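Local structure of uncharacterized protein Rv2277c (Mycobacterium tuberculosis, 5VUG) at residues M12-R17 with L265-V270; A18-F23 with L269-L274; D40-T45 with M120-D125; S151-T156 with E168-A173; G203-R208 with M247-K252. The protein probably hydrolyses phosphoric diesters, as expected of a glycerophosphodiester phosphodiesterase domain built on a TIM barrel, although its substrate is not established. One frame throughout, in Å; residues are numbered along the deposited sequence.

Contact 1. Residues M12-R17 with L265-V270; sequences MIVAHR and LDAVLV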
# COMPACT_ATOMS: atom_id res chain seq x y z
N MSE A 12 21.11 2.97 18.91
CA MSE A 12 21.09 4.21 19.68
C MSE A 12 19.71 4.44 20.27
O MSE A 12 18.70 4.28 19.58
CB MSE A 12 21.42 5.41 18.79
CG MSE A 12 22.87 5.51 18.37
SE MSE A 12 23.00 6.73 16.86
CE MSE A 12 22.09 8.28 17.64
N ILE A 13 19.66 4.85 21.54
CA ILE A 13 18.40 5.24 22.16
C ILE A 13 18.21 6.73 21.97
O ILE A 13 18.99 7.53 22.50
CB ILE A 13 18.37 4.87 23.65
CG1 ILE A 13 18.65 3.38 23.86
CG2 ILE A 13 17.03 5.29 24.27
CD1 ILE A 13 17.68 2.46 23.15
N VAL A 14 17.16 7.12 21.24
CA VAL A 14 16.91 8.53 20.93
C VAL A 14 15.63 8.96 21.65
O VAL A 14 14.58 8.35 21.47
CB VAL A 14 16.81 8.78 19.41
CG1 VAL A 14 16.52 10.25 19.12
CG2 VAL A 14 18.09 8.34 18.71
N ALA A 15 15.72 10.02 22.47
CA ALA A 15 14.58 10.47 23.27
C ALA A 15 13.60 11.26 22.41
O ALA A 15 13.91 12.38 21.97
CB ALA A 15 15.05 11.30 24.46
N HIS A 16 12.41 10.71 22.20
CA HIS A 16 11.41 11.33 21.33
C HIS A 16 10.79 12.55 22.02
O HIS A 16 10.11 12.41 23.04
CB HIS A 16 10.33 10.31 21.01
CG HIS A 16 9.31 10.81 20.03
ND1 HIS A 16 7.97 10.53 20.15
CD2 HIS A 16 9.45 11.54 18.90
CE1 HIS A 16 7.31 11.09 19.15
NE2 HIS A 16 8.19 11.71 18.37
N ARG A 17 10.96 13.73 21.42
CA ARG A 17 10.53 14.99 22.03
C ARG A 17 11.12 15.15 23.43
O ARG A 17 10.47 15.65 24.35
CB ARG A 17 9.00 15.15 22.06
CG ARG A 17 8.27 14.71 20.81
CD ARG A 17 6.78 14.83 21.05
NE ARG A 17 6.00 14.17 20.02
CZ ARG A 17 4.78 13.68 20.21
NH1 ARG A 17 4.15 13.09 19.21
NH2 ARG A 17 4.21 13.78 21.41
N LEU A 265 18.85 -1.90 13.28
CA LEU A 265 18.58 -0.47 13.15
C LEU A 265 19.64 0.32 13.91
O LEU A 265 20.06 -0.05 15.01
CB LEU A 265 17.21 -0.13 13.72
CG LEU A 265 15.99 -0.73 13.03
CD1 LEU A 265 14.71 -0.16 13.64
CD2 LEU A 265 16.02 -0.49 11.52
N ASP A 266 20.07 1.44 13.31
CA ASP A 266 21.07 2.28 13.96
C ASP A 266 20.52 2.95 15.20
O ASP A 266 21.29 3.26 16.13
CB ASP A 266 21.58 3.33 12.98
CG ASP A 266 22.33 2.72 11.82
OD1 ASP A 266 23.54 2.44 11.97
OD2 ASP A 266 21.69 2.50 10.78
N ALA A 267 19.21 3.20 15.24
CA ALA A 267 18.62 3.97 16.33
C ALA A 267 17.16 3.59 16.48
O ALA A 267 16.50 3.13 15.53
CB ALA A 267 18.72 5.48 16.02
N VAL A 268 16.65 3.79 17.70
CA VAL A 268 15.23 3.66 18.01
C VAL A 268 14.75 4.93 18.71
O VAL A 268 15.45 5.49 19.56
CB VAL A 268 14.91 2.42 18.88
CG1 VAL A 268 15.18 1.15 18.10
CG2 VAL A 268 15.72 2.43 20.19
N LEU A 269 13.55 5.38 18.35
CA LEU A 269 12.98 6.62 18.86
C LEU A 269 11.95 6.27 19.93
O LEU A 269 10.92 5.66 19.62
CB LEU A 269 12.33 7.38 17.70
CG LEU A 269 11.85 8.82 17.92
CD1 LEU A 269 12.96 9.69 18.50
CD2 LEU A 269 11.38 9.41 16.59
N VAL A 270 12.23 6.65 21.18
CA VAL A 270 11.50 6.15 22.35
C VAL A 270 10.85 7.30 23.13
O VAL A 270 11.47 8.34 23.36
CB VAL A 270 12.38 5.27 23.27
CG1 VAL A 270 13.00 4.13 22.47
CG2 VAL A 270 13.46 6.11 23.98
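Leu269 lays its CD1 and CD2 branches along His16: CD1 packs against the CB of His16 at 3.7 Å and CD2 lies obliquely to the imidazole. Strands 12-16 and 267-270 are parallel neighbours in the TIM barrel, so this pairing joins the first strand of the chain to the last and closes the cylinder. The axes approach to 4.7 Å at 28°, the twist of adjacent barrel strands. Five backbone bonds hold them, from the N of Met12 on the O of Asp266 to the N of His16 on the O of Val270. The central three run almost along their C=O axes; in the two end bonds the donor stands above the carbonyl plane.

Apolar contacts line both faces. On the face carrying Val14 and Leu269, the CG1 of Val14 meets the CD1 of Leu269 at 3.7 Å, and the CG2 of Val14 rests on the CB of Ala267. On the face of Ile13, Val268 and Val270, the CD1 of Ile13 lies alongside the CG2 of Val268 at 3.6 Å, while its CG2 branch crosses obliquely to the CG2 of Val270, and helix 273-277 covers this side.

His16 has its CG anti to the backbone N (chi1 -175°). Its ring is held by ND1 on Asp271 OD1 and NE2 on a bound glycerol, and it meets Trp43 edge-to-face. One imidazole face is covered by the next residue, the CG of Arg17 lying 3.8 Å above the plane of the His16 ring, over its centre.

Contact 2. Residues A18-F23 with L269-L274; sequences AGTRDF and LVDSPL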
# COMPACT_ATOMS: atom_id res chain seq x y z
N ALA A 18 12.37 14.70 23.58
CA ALA A 18 13.10 14.70 24.84
C ALA A 18 12.52 13.72 25.86
O ALA A 18 12.86 13.81 27.04
CB ALA A 18 13.27 16.11 25.44
N GLY A 19 11.69 12.78 25.41
CA GLY A 19 11.17 11.75 26.29
C GLY A 19 9.80 12.05 26.85
O GLY A 19 9.61 12.12 28.07
N THR A 20 8.82 12.16 25.94
CA THR A 20 7.49 12.70 26.24
C THR A 20 6.74 11.94 27.34
O THR A 20 5.90 12.52 28.02
CB THR A 20 6.71 12.77 24.92
OG1 THR A 20 5.38 13.24 25.14
CG2 THR A 20 6.64 11.41 24.27
N ARG A 21 7.02 10.64 27.51
CA ARG A 21 6.32 9.88 28.55
C ARG A 21 6.82 10.22 29.95
O ARG A 21 6.03 10.21 30.91
CB ARG A 21 6.48 8.38 28.28
CG ARG A 21 5.92 7.47 29.35
CD ARG A 21 4.42 7.60 29.47
NE ARG A 21 3.83 6.34 29.94
CZ ARG A 21 3.90 5.88 31.18
NH1 ARG A 21 4.55 6.57 32.12
NH2 ARG A 21 3.32 4.73 31.50
N ASP A 22 8.10 10.55 30.10
CA ASP A 22 8.72 10.69 31.41
C ASP A 22 8.56 12.08 32.01
O ASP A 22 8.41 12.21 33.23
CB ASP A 22 10.21 10.36 31.32
CG ASP A 22 10.48 8.91 30.95
OD1 ASP A 22 9.57 8.06 31.08
OD2 ASP A 22 11.62 8.61 30.55
N PHE A 23 8.66 13.12 31.20
CA PHE A 23 8.63 14.51 31.64
C PHE A 23 8.01 15.34 30.53
O PHE A 23 7.92 14.87 29.39
CB PHE A 23 10.05 15.02 31.93
CG PHE A 23 10.71 14.35 33.10
CD1 PHE A 23 10.50 14.81 34.39
CD2 PHE A 23 11.51 13.23 32.90
CE1 PHE A 23 11.09 14.18 35.46
CE2 PHE A 23 12.10 12.58 33.98
CZ PHE A 23 11.90 13.06 35.25
N LEU A 269 13.55 5.38 18.35
CA LEU A 269 12.98 6.62 18.86
C LEU A 269 11.95 6.27 19.93
O LEU A 269 10.92 5.66 19.62
CB LEU A 269 12.33 7.38 17.70
CG LEU A 269 11.85 8.82 17.92
CD1 LEU A 269 12.96 9.69 18.50
CD2 LEU A 269 11.38 9.41 16.59
N VAL A 270 12.23 6.65 21.18
CA VAL A 270 11.50 6.15 22.35
C VAL A 270 10.85 7.30 23.13
O VAL A 270 11.47 8.34 23.36
CB VAL A 270 12.38 5.27 23.27
CG1 VAL A 270 13.00 4.13 22.47
CG2 VAL A 270 13.46 6.11 23.98
N ASP A 271 9.61 7.08 23.58
CA ASP A 271 8.93 8.06 24.42
C ASP A 271 9.40 8.03 25.86
O ASP A 271 9.24 9.02 26.58
CB ASP A 271 7.41 7.84 24.41
CG ASP A 271 6.76 8.24 23.09
OD1 ASP A 271 7.48 8.58 22.13
OD2 ASP A 271 5.51 8.22 23.02
N SER A 272 9.97 6.91 26.32
CA SER A 272 10.40 6.79 27.71
C SER A 272 11.85 6.34 27.78
O SER A 272 12.14 5.14 27.82
CB SER A 272 9.52 5.81 28.48
OG SER A 272 9.97 5.68 29.81
N PRO A 273 12.79 7.29 27.84
CA PRO A 273 14.18 6.93 28.14
C PRO A 273 14.33 6.09 29.40
O PRO A 273 15.21 5.23 29.45
CB PRO A 273 14.85 8.31 28.28
CG PRO A 273 14.08 9.16 27.29
CD PRO A 273 12.65 8.70 27.44
N LEU A 274 13.48 6.31 30.41
CA LEU A 274 13.58 5.50 31.62
C LEU A 274 13.25 4.04 31.35
O LEU A 274 13.95 3.13 31.83
CB LEU A 274 12.69 6.09 32.73
CG LEU A 274 13.26 7.36 33.37
CD1 LEU A 274 12.21 8.08 34.21
CD2 LEU A 274 14.49 7.02 34.21
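Asp22 uses both carboxylate oxygens at the start of helix 273-277. Its OD1 accepts from the OG of Ser272 at 2.7 Å, and its OD2 accepts from the N of Leu274 at 3.0 Å, a nearly straight bond (166°). Each oxygen offers its syn lone pair, so the carboxylate straddles two donors and its rotation is fixed; CG sits beside the backbone N (chi1 -65°). Ser272 is the N-cap residue: with OG anti to its backbone N, it also reaches the N of Ala275. A third bond, from the N of Arg21 to the O of Asp271 at 2.9 Å, ties the loop to the residue just past barrel strand 267-270, its donor standing above the carbonyl plane.

Packing spreads out from these bonds. The CG2 of Thr20 lies beside the carboxylate of Asp271, 3.4 Å from the CG of Asp271, whose OD1 is engaged by His16. The CA of Gly19 faces the CD of Pro273 at 3.6 Å; a CB there would clash with that ring carbon, and the positive phi of Gly19 (96°) also requires glycine. Leu274 crosses Asp22 obliquely, its CD1 near the carboxylate carbon.

The loop after the first barrel strand is thus clamped onto the N-terminal turn of the last helix. A carboxylate against that helix end would probably be stabilised in its charged form, since it meets two donors and the positive end of the helix dipole.

Contact 3. Residues D40-T45 with M120-D125; sequences DGMWLT and MTLFLD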
# COMPACT_ATOMS: atom_id res chain seq x y z
N ASP A 40 21.37 8.24 23.72
CA ASP A 40 22.42 8.48 22.74
C ASP A 40 22.06 9.57 21.74
O ASP A 40 22.91 9.96 20.93
CB ASP A 40 22.68 7.19 21.96
CG ASP A 40 22.98 6.02 22.87
OD1 ASP A 40 24.05 6.03 23.51
OD2 ASP A 40 22.13 5.10 22.97
N GLY A 41 20.82 10.03 21.73
CA GLY A 41 20.42 11.08 20.82
C GLY A 41 19.20 11.76 21.38
O GLY A 41 18.49 11.20 22.22
N MSE A 42 18.95 12.98 20.89
CA MSE A 42 17.90 13.85 21.40
C MSE A 42 17.05 14.34 20.23
O MSE A 42 17.55 15.04 19.34
CB MSE A 42 18.53 15.04 22.15
CG MSE A 42 17.57 15.88 22.98
SE MSE A 42 16.90 14.91 24.55
CE MSE A 42 18.57 14.59 25.49
N TRP A 43 15.78 13.97 20.21
CA TRP A 43 14.86 14.36 19.14
C TRP A 43 13.97 15.49 19.66
O TRP A 43 13.25 15.31 20.65
CB TRP A 43 14.00 13.15 18.74
CG TRP A 43 12.98 13.43 17.66
CD1 TRP A 43 11.82 14.18 17.76
CD2 TRP A 43 13.01 12.93 16.31
NE1 TRP A 43 11.15 14.18 16.56
CE2 TRP A 43 11.86 13.43 15.65
CE3 TRP A 43 13.90 12.12 15.60
CZ2 TRP A 43 11.58 13.15 14.31
CZ3 TRP A 43 13.63 11.84 14.27
CH2 TRP A 43 12.48 12.36 13.63
N LEU A 44 14.00 16.64 19.00
CA LEU A 44 13.33 17.84 19.49
C LEU A 44 12.49 18.44 18.37
O LEU A 44 12.91 18.44 17.21
CB LEU A 44 14.37 18.87 19.94
CG LEU A 44 15.38 18.41 21.01
CD1 LEU A 44 16.48 19.44 21.20
CD2 LEU A 44 14.67 18.08 22.33
N THR A 45 11.31 18.97 18.71
CA THR A 45 10.43 19.56 17.70
C THR A 45 10.58 21.08 17.75
O THR A 45 10.47 21.67 18.82
CB THR A 45 8.96 19.21 17.95
OG1 THR A 45 8.84 17.89 18.48
CG2 THR A 45 8.20 19.31 16.63
N MSE A 120 26.37 14.74 21.89
CA MSE A 120 25.05 14.21 21.58
C MSE A 120 24.42 14.69 20.28
O MSE A 120 24.30 15.89 20.01
CB MSE A 120 24.06 14.37 22.72
CG MSE A 120 22.80 13.52 22.48
SE MSE A 120 21.78 13.69 23.97
CE MSE A 120 22.89 12.65 25.15
N THR A 121 24.02 13.70 19.49
CA THR A 121 23.37 13.98 18.22
C THR A 121 21.97 14.50 18.48
O THR A 121 21.23 13.93 19.30
CB THR A 121 23.32 12.70 17.38
OG1 THR A 121 24.64 12.16 17.25
CG2 THR A 121 22.74 13.00 16.00
N LEU A 122 21.62 15.59 17.81
CA LEU A 122 20.30 16.20 17.90
C LEU A 122 19.56 15.94 16.60
O LEU A 122 20.11 16.17 15.51
CB LEU A 122 20.43 17.71 18.10
CG LEU A 122 21.37 18.16 19.22
CD1 LEU A 122 21.41 19.67 19.31
CD2 LEU A 122 20.93 17.54 20.55
N PHE A 123 18.33 15.47 16.70
CA PHE A 123 17.44 15.34 15.56
C PHE A 123 16.37 16.41 15.73
O PHE A 123 15.65 16.41 16.73
CB PHE A 123 16.83 13.93 15.52
CG PHE A 123 17.86 12.86 15.36
CD1 PHE A 123 18.28 12.46 14.08
CD2 PHE A 123 18.47 12.30 16.47
CE1 PHE A 123 19.25 11.48 13.93
CE2 PHE A 123 19.45 11.32 16.32
CZ PHE A 123 19.85 10.91 15.05
N LEU A 124 16.32 17.34 14.79
CA LEU A 124 15.47 18.52 14.90
C LEU A 124 14.34 18.36 13.89
O LEU A 124 14.56 18.44 12.68
CB LEU A 124 16.27 19.78 14.60
CG LEU A 124 17.50 19.97 15.50
CD1 LEU A 124 18.20 21.30 15.16
CD2 LEU A 124 17.12 19.90 16.97
N ASP A 125 13.13 18.13 14.40
CA ASP A 125 11.95 17.90 13.57
C ASP A 125 11.30 19.25 13.30
O ASP A 125 10.80 19.91 14.22
CB ASP A 125 10.99 16.95 14.27
CG ASP A 125 9.75 16.63 13.42
OD1 ASP A 125 9.79 16.83 12.18
OD2 ASP A 125 8.73 16.20 14.00
O HOH W 1 24.89 10.97 19.98
O HOH W 2 8.72 15.81 16.63
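Trp43 and Phe123 form the tight part of this pairing of adjacent parallel strands, 41-48 and 121-125, in the TIM barrel wall. The CE3 of Trp43 comes to 3.4 Å from the CB of Phe123, the two side chains crossing at about a right angle. Different first torsions produce the meeting: Trp43 has CG anti to its backbone N (chi1 179°), whereas Phe123 keeps CG beside its own (chi1 -62°). The O of Phe123 also lies over one face of the indole, offset toward its rim. Four backbone bonds lock the register, beginning with the N of Met42 on the O of Thr121 and ending with the N of Asp125 on the O of Leu44 at 2.8 Å.

On the face turned to helix 28-36, the CB of Met42 packs on the CD2 of Leu122. The CE of Met42, a selenomethionine, touches the SE of Met120 at 3.7 Å, where two bent chains cross obliquely.

The start of the strands is looser: a water donates to the O of Asp40 and accepts from the N of Thr121, in place of a direct bond. Thr121 lies near a bound calcium ion. At the far end, where glycerol and Tyr154 also adjoin Trp43, the backbone stays bonded while water links the side chains. The indole and carboxylate planes of Trp43 and Asp125 stand 56° apart there. A second water, in the indole plane, accepts from the NE1 of Trp43 and lies close to the OG1 of Thr45. It donates to the OD2 of Asp125 at 2.7 Å.

Contact 4. Residues S151-T156 with E168-A173; sequences SIVYST and EGLQVA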
# COMPACT_ATOMS: atom_id res chain seq x y z
N SER A 151 23.83 18.01 14.45
CA SER A 151 22.38 18.13 14.32
C SER A 151 21.92 17.62 12.96
O SER A 151 22.56 17.87 11.94
CB SER A 151 21.94 19.59 14.52
OG SER A 151 22.32 20.07 15.79
N ILE A 152 20.79 16.90 12.97
CA ILE A 152 20.18 16.33 11.77
C ILE A 152 18.78 16.93 11.64
O ILE A 152 17.96 16.77 12.55
CB ILE A 152 20.09 14.80 11.86
CG1 ILE A 152 21.48 14.17 12.08
CG2 ILE A 152 19.38 14.20 10.63
CD1 ILE A 152 22.44 14.38 10.92
N VAL A 153 18.51 17.61 10.53
CA VAL A 153 17.19 18.20 10.31
C VAL A 153 16.27 17.15 9.69
O VAL A 153 16.61 16.54 8.66
CB VAL A 153 17.29 19.44 9.41
CG1 VAL A 153 15.89 19.96 9.09
CG2 VAL A 153 18.14 20.51 10.12
N TYR A 154 15.10 16.97 10.29
CA TYR A 154 14.08 16.04 9.83
C TYR A 154 12.78 16.79 9.54
O TYR A 154 12.47 17.78 10.20
CB TYR A 154 13.79 14.94 10.88
CG TYR A 154 12.79 13.95 10.34
CD1 TYR A 154 13.19 12.93 9.48
CD2 TYR A 154 11.43 14.05 10.64
CE1 TYR A 154 12.28 12.05 8.93
CE2 TYR A 154 10.50 13.17 10.10
CZ TYR A 154 10.94 12.17 9.25
OH TYR A 154 10.01 11.30 8.71
N SER A 155 12.01 16.29 8.57
CA SER A 155 10.63 16.71 8.38
C SER A 155 9.86 15.61 7.65
O SER A 155 10.42 14.90 6.82
CB SER A 155 10.52 18.02 7.59
OG SER A 155 9.17 18.45 7.46
N THR A 156 8.55 15.51 7.95
CA THR A 156 7.70 14.69 7.08
C THR A 156 7.43 15.35 5.73
O THR A 156 6.93 14.68 4.82
CB THR A 156 6.35 14.39 7.75
OG1 THR A 156 5.68 15.63 8.01
CG2 THR A 156 6.53 13.61 9.07
N GLU A 168 23.54 26.40 3.81
CA GLU A 168 24.94 25.98 3.91
C GLU A 168 25.22 25.37 5.28
O GLU A 168 24.88 25.95 6.32
CB GLU A 168 25.84 27.20 3.69
CG GLU A 168 27.30 26.97 4.05
CD GLU A 168 28.00 26.00 3.12
OE1 GLU A 168 27.50 25.79 1.99
OE2 GLU A 168 29.05 25.45 3.51
N GLY A 169 25.84 24.19 5.27
CA GLY A 169 26.30 23.56 6.49
C GLY A 169 25.30 22.68 7.21
O GLY A 169 25.68 22.02 8.18
N LEU A 170 24.04 22.66 6.79
CA LEU A 170 23.03 21.87 7.50
C LEU A 170 23.09 20.42 7.05
O LEU A 170 23.17 20.13 5.86
CB LEU A 170 21.63 22.41 7.23
CG LEU A 170 21.15 23.65 7.98
CD1 LEU A 170 19.64 23.79 7.87
CD2 LEU A 170 21.58 23.58 9.43
N GLN A 171 23.05 19.51 8.02
CA GLN A 171 22.89 18.09 7.75
C GLN A 171 21.40 17.78 7.73
O GLN A 171 20.68 18.13 8.68
CB GLN A 171 23.54 17.26 8.85
CG GLN A 171 25.02 17.50 9.05
CD GLN A 171 25.60 16.50 10.04
OE1 GLN A 171 25.55 16.72 11.26
NE2 GLN A 171 26.11 15.39 9.52
N VAL A 172 20.93 17.11 6.68
CA VAL A 172 19.50 16.92 6.47
C VAL A 172 19.20 15.44 6.27
O VAL A 172 19.86 14.76 5.47
CB VAL A 172 19.00 17.76 5.27
CG1 VAL A 172 17.50 17.63 5.12
CG2 VAL A 172 19.43 19.24 5.41
N ALA A 173 18.19 14.94 6.98
CA ALA A 173 17.74 13.57 6.77
C ALA A 173 17.12 13.41 5.38
O ALA A 173 16.64 14.37 4.76
CB ALA A 173 16.69 13.18 7.81
O HOH W 3 23.00 20.30 10.78
O HOH W 4 14.52 15.91 6.03
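The O of Val153 is the best-held polar atom here, gripped by one strong bond and one weak one. The N of Ala173 donates to it at 2.8 Å, in the carbonyl plane and nearly straight (168°), and a water adds a weak bond. That water also donates to the O of Ala173 at 2.9 Å, though more acceptors surround it than it has protons. On the other side of the same residue, the N of Val153 gives its hydrogen to the O of Gln171 at 2.9 Å, again in plane, with 172° at the hydrogen. These two bonds put Val153 opposite Val172 in parallel register.

The pairing closes a beta-alpha-beta unit of the TIM barrel: strand 151-154, helix 158-165, then the short strand 171-172. The touching parts run 47° apart, so the pairing is short. Before the first direct bond another water bridges, donating to the O of Ser151 at 2.7 Å and accepting from the N of Gln171.

Side chains fill the flanks. Ile152 sends CD1 across to the CB of Gln171 at 3.7 Å, while its CG2, anti to the backbone N, meets the CB of Ala173. The CB of Ala173 also lies at the edge of the Tyr154 ring, 3.9 Å from the CD1 of Tyr154, whose OH bonds Arg176. On the other face, Val172 packs against helix 158-165 and Val153 loosely touches Leu170.

This strand pair is sparsely bonded, with two good direct bonds and little more: water replaces the backbone bond between Ser151 and Gln171, and at Val153 it only supplements one.

Contact 5. Residues G203-R208 with M247-K252; sequences GFELHR and MGFAVK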
# COMPACT_ATOMS: atom_id res chain seq x y z
N GLY A 203 14.26 7.47 8.53
CA GLY A 203 13.48 6.91 9.62
C GLY A 203 12.06 6.60 9.21
O GLY A 203 11.53 7.17 8.25
N PHE A 204 11.45 5.66 9.94
CA PHE A 204 10.05 5.33 9.71
C PHE A 204 9.57 4.49 10.88
O PHE A 204 10.38 3.80 11.51
CB PHE A 204 9.84 4.55 8.40
CG PHE A 204 8.52 4.81 7.75
CD1 PHE A 204 8.32 5.96 7.00
CD2 PHE A 204 7.48 3.91 7.87
CE1 PHE A 204 7.09 6.21 6.39
CE2 PHE A 204 6.25 4.15 7.26
CZ PHE A 204 6.06 5.30 6.52
N GLU A 205 8.27 4.55 11.15
CA GLU A 205 7.64 3.75 12.19
C GLU A 205 7.84 2.26 11.94
O GLU A 205 7.87 1.79 10.80
CB GLU A 205 6.13 4.02 12.22
CG GLU A 205 5.69 5.30 12.91
CD GLU A 205 5.92 6.57 12.11
OE1 GLU A 205 6.36 6.50 10.94
OE2 GLU A 205 5.65 7.66 12.66
N LEU A 206 7.96 1.50 13.04
CA LEU A 206 7.99 0.04 12.96
C LEU A 206 6.64 -0.52 12.53
O LEU A 206 6.59 -1.60 11.91
CB LEU A 206 8.37 -0.57 14.31
CG LEU A 206 9.82 -0.99 14.54
CD1 LEU A 206 10.76 0.13 14.16
CD2 LEU A 206 10.02 -1.43 15.99
N HIS A 207 5.55 0.16 12.88
CA HIS A 207 4.19 -0.22 12.49
C HIS A 207 3.49 1.05 12.04
O HIS A 207 3.50 2.05 12.76
CB HIS A 207 3.41 -0.76 13.68
CG HIS A 207 4.16 -1.77 14.48
ND1 HIS A 207 4.10 -3.12 14.22
CD2 HIS A 207 4.99 -1.62 15.54
CE1 HIS A 207 4.86 -3.76 15.09
NE2 HIS A 207 5.42 -2.88 15.90
N ARG A 208 2.87 1.01 10.86
CA ARG A 208 2.27 2.21 10.29
C ARG A 208 0.97 1.85 9.59
O ARG A 208 0.96 1.03 8.67
CB ARG A 208 3.23 2.89 9.31
CG ARG A 208 2.73 4.25 8.81
CD ARG A 208 2.79 5.30 9.91
NE ARG A 208 2.57 6.65 9.38
CZ ARG A 208 1.57 7.45 9.72
NH1 ARG A 208 0.66 7.06 10.62
NH2 ARG A 208 1.47 8.66 9.18
N MSE A 247 16.62 4.80 11.43
CA MSE A 247 15.97 4.88 12.74
C MSE A 247 14.56 4.33 12.70
O MSE A 247 13.78 4.63 11.78
CB MSE A 247 15.93 6.33 13.23
CG MSE A 247 15.34 6.50 14.64
SE MSE A 247 15.30 8.37 15.22
CE MSE A 247 17.12 8.87 14.77
N GLY A 248 14.22 3.51 13.70
CA GLY A 248 12.85 3.07 13.85
C GLY A 248 12.07 4.06 14.69
O GLY A 248 12.51 4.40 15.80
N PHE A 249 10.95 4.57 14.18
CA PHE A 249 10.11 5.49 14.94
C PHE A 249 9.10 4.69 15.76
O PHE A 249 8.76 3.55 15.44
CB PHE A 249 9.34 6.43 14.01
CG PHE A 249 10.20 7.36 13.18
CD1 PHE A 249 11.51 7.66 13.55
CD2 PHE A 249 9.67 7.97 12.05
CE1 PHE A 249 12.28 8.55 12.79
CE2 PHE A 249 10.43 8.84 11.28
CZ PHE A 249 11.74 9.13 11.66
N ALA A 250 8.58 5.33 16.82
CA ALA A 250 7.49 4.77 17.62
C ALA A 250 7.85 3.39 18.19
O ALA A 250 7.08 2.43 18.08
CB ALA A 250 6.17 4.76 16.85
N VAL A 251 9.04 3.30 18.77
CA VAL A 251 9.51 2.07 19.41
C VAL A 251 9.04 2.13 20.86
O VAL A 251 9.54 2.93 21.65
CB VAL A 251 11.03 1.93 19.30
CG1 VAL A 251 11.54 0.70 20.07
CG2 VAL A 251 11.44 1.88 17.80
N LYS A 252 8.05 1.30 21.19
CA LYS A 252 7.34 1.37 22.47
C LYS A 252 7.54 0.15 23.36
O LYS A 252 7.75 0.30 24.56
CB LYS A 252 5.83 1.55 22.25
CG LYS A 252 5.46 2.71 21.34
CD LYS A 252 3.96 2.80 21.13
CE LYS A 252 3.64 3.36 19.76
NZ LYS A 252 4.23 2.47 18.71
O HOH W 5 5.88 1.57 15.51
O HOH W 6 3.34 2.60 15.82
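Phe249 has CG beside its backbone N (chi1 -64°) and a ring turned by chi2 of -21°, torsions that lay it flat over the backbone of Gly203 and Phe204. The strands involved, 201-205 and 245-249, are parallel neighbours in the TIM barrel; over residues 203-205 and 247-249 their axes come within 4.3 Å and are twisted by 32°. The N of Phe204 sits over the ring centre, and the C of Gly203 lies over the same face nearer the rim, 3.5 Å from CE2 of Phe249. A CB on Gly203 would collide with the CZ of Phe249, so the lack of a side chain permits this overlap.

The backbone bonds differ in quality. The N of Phe249 reaches the O of Phe204 at 2.8 Å and is almost straight at the hydrogen, yet approaches well above the carbonyl plane. The N of Phe204 bonds the O of Met247 nearly along its C=O axis. The last, from the N of Leu206 to the O of Phe249, is stretched to 3.3 Å.

Glu205, bent at chi2, brings OE1 to the edge of the Phe249 ring, in its plane and 3.8 Å from the CD2 of Phe249; carboxylate and ring stand nearly perpendicular. This oxygen also forms a salt bridge with Arg176. On the opposite face, the CD1 of Leu206 covers the CA of Gly248 at 3.6 Å. Past the strands one water joins the N of His207 to the O of Ala250, and a second links the O of His207 to the NZ of Lys252, which also donates to the O of Ala250 at 2.9 Å.

In the fold
Contacts 1, 3, 4 and 5 are strand pairings of one curled sheet, the TIM barrel, and contact 2 fastens a loop beside its closing seam. Contacts 1 and 2 span almost the whole chain and share Leu269 and Val270; between their segments come contact 3, then contact 4, then contact 5. Strand 12-16 borders strand 41-48 of contact 3, strand 121-125 borders 151-154 of contact 4, and strand 267-270 borders 245-249 of contact 5. Centres of contacts 1 and 3 lie about 9 Å apart, those of contacts 2 and 4 about 22 Å. Trp43, Tyr154 and Phe249 meet inside the barrel near bound glycerol, probably from the crystallisation liquor, consistent with the usual TIM-barrel active-site position.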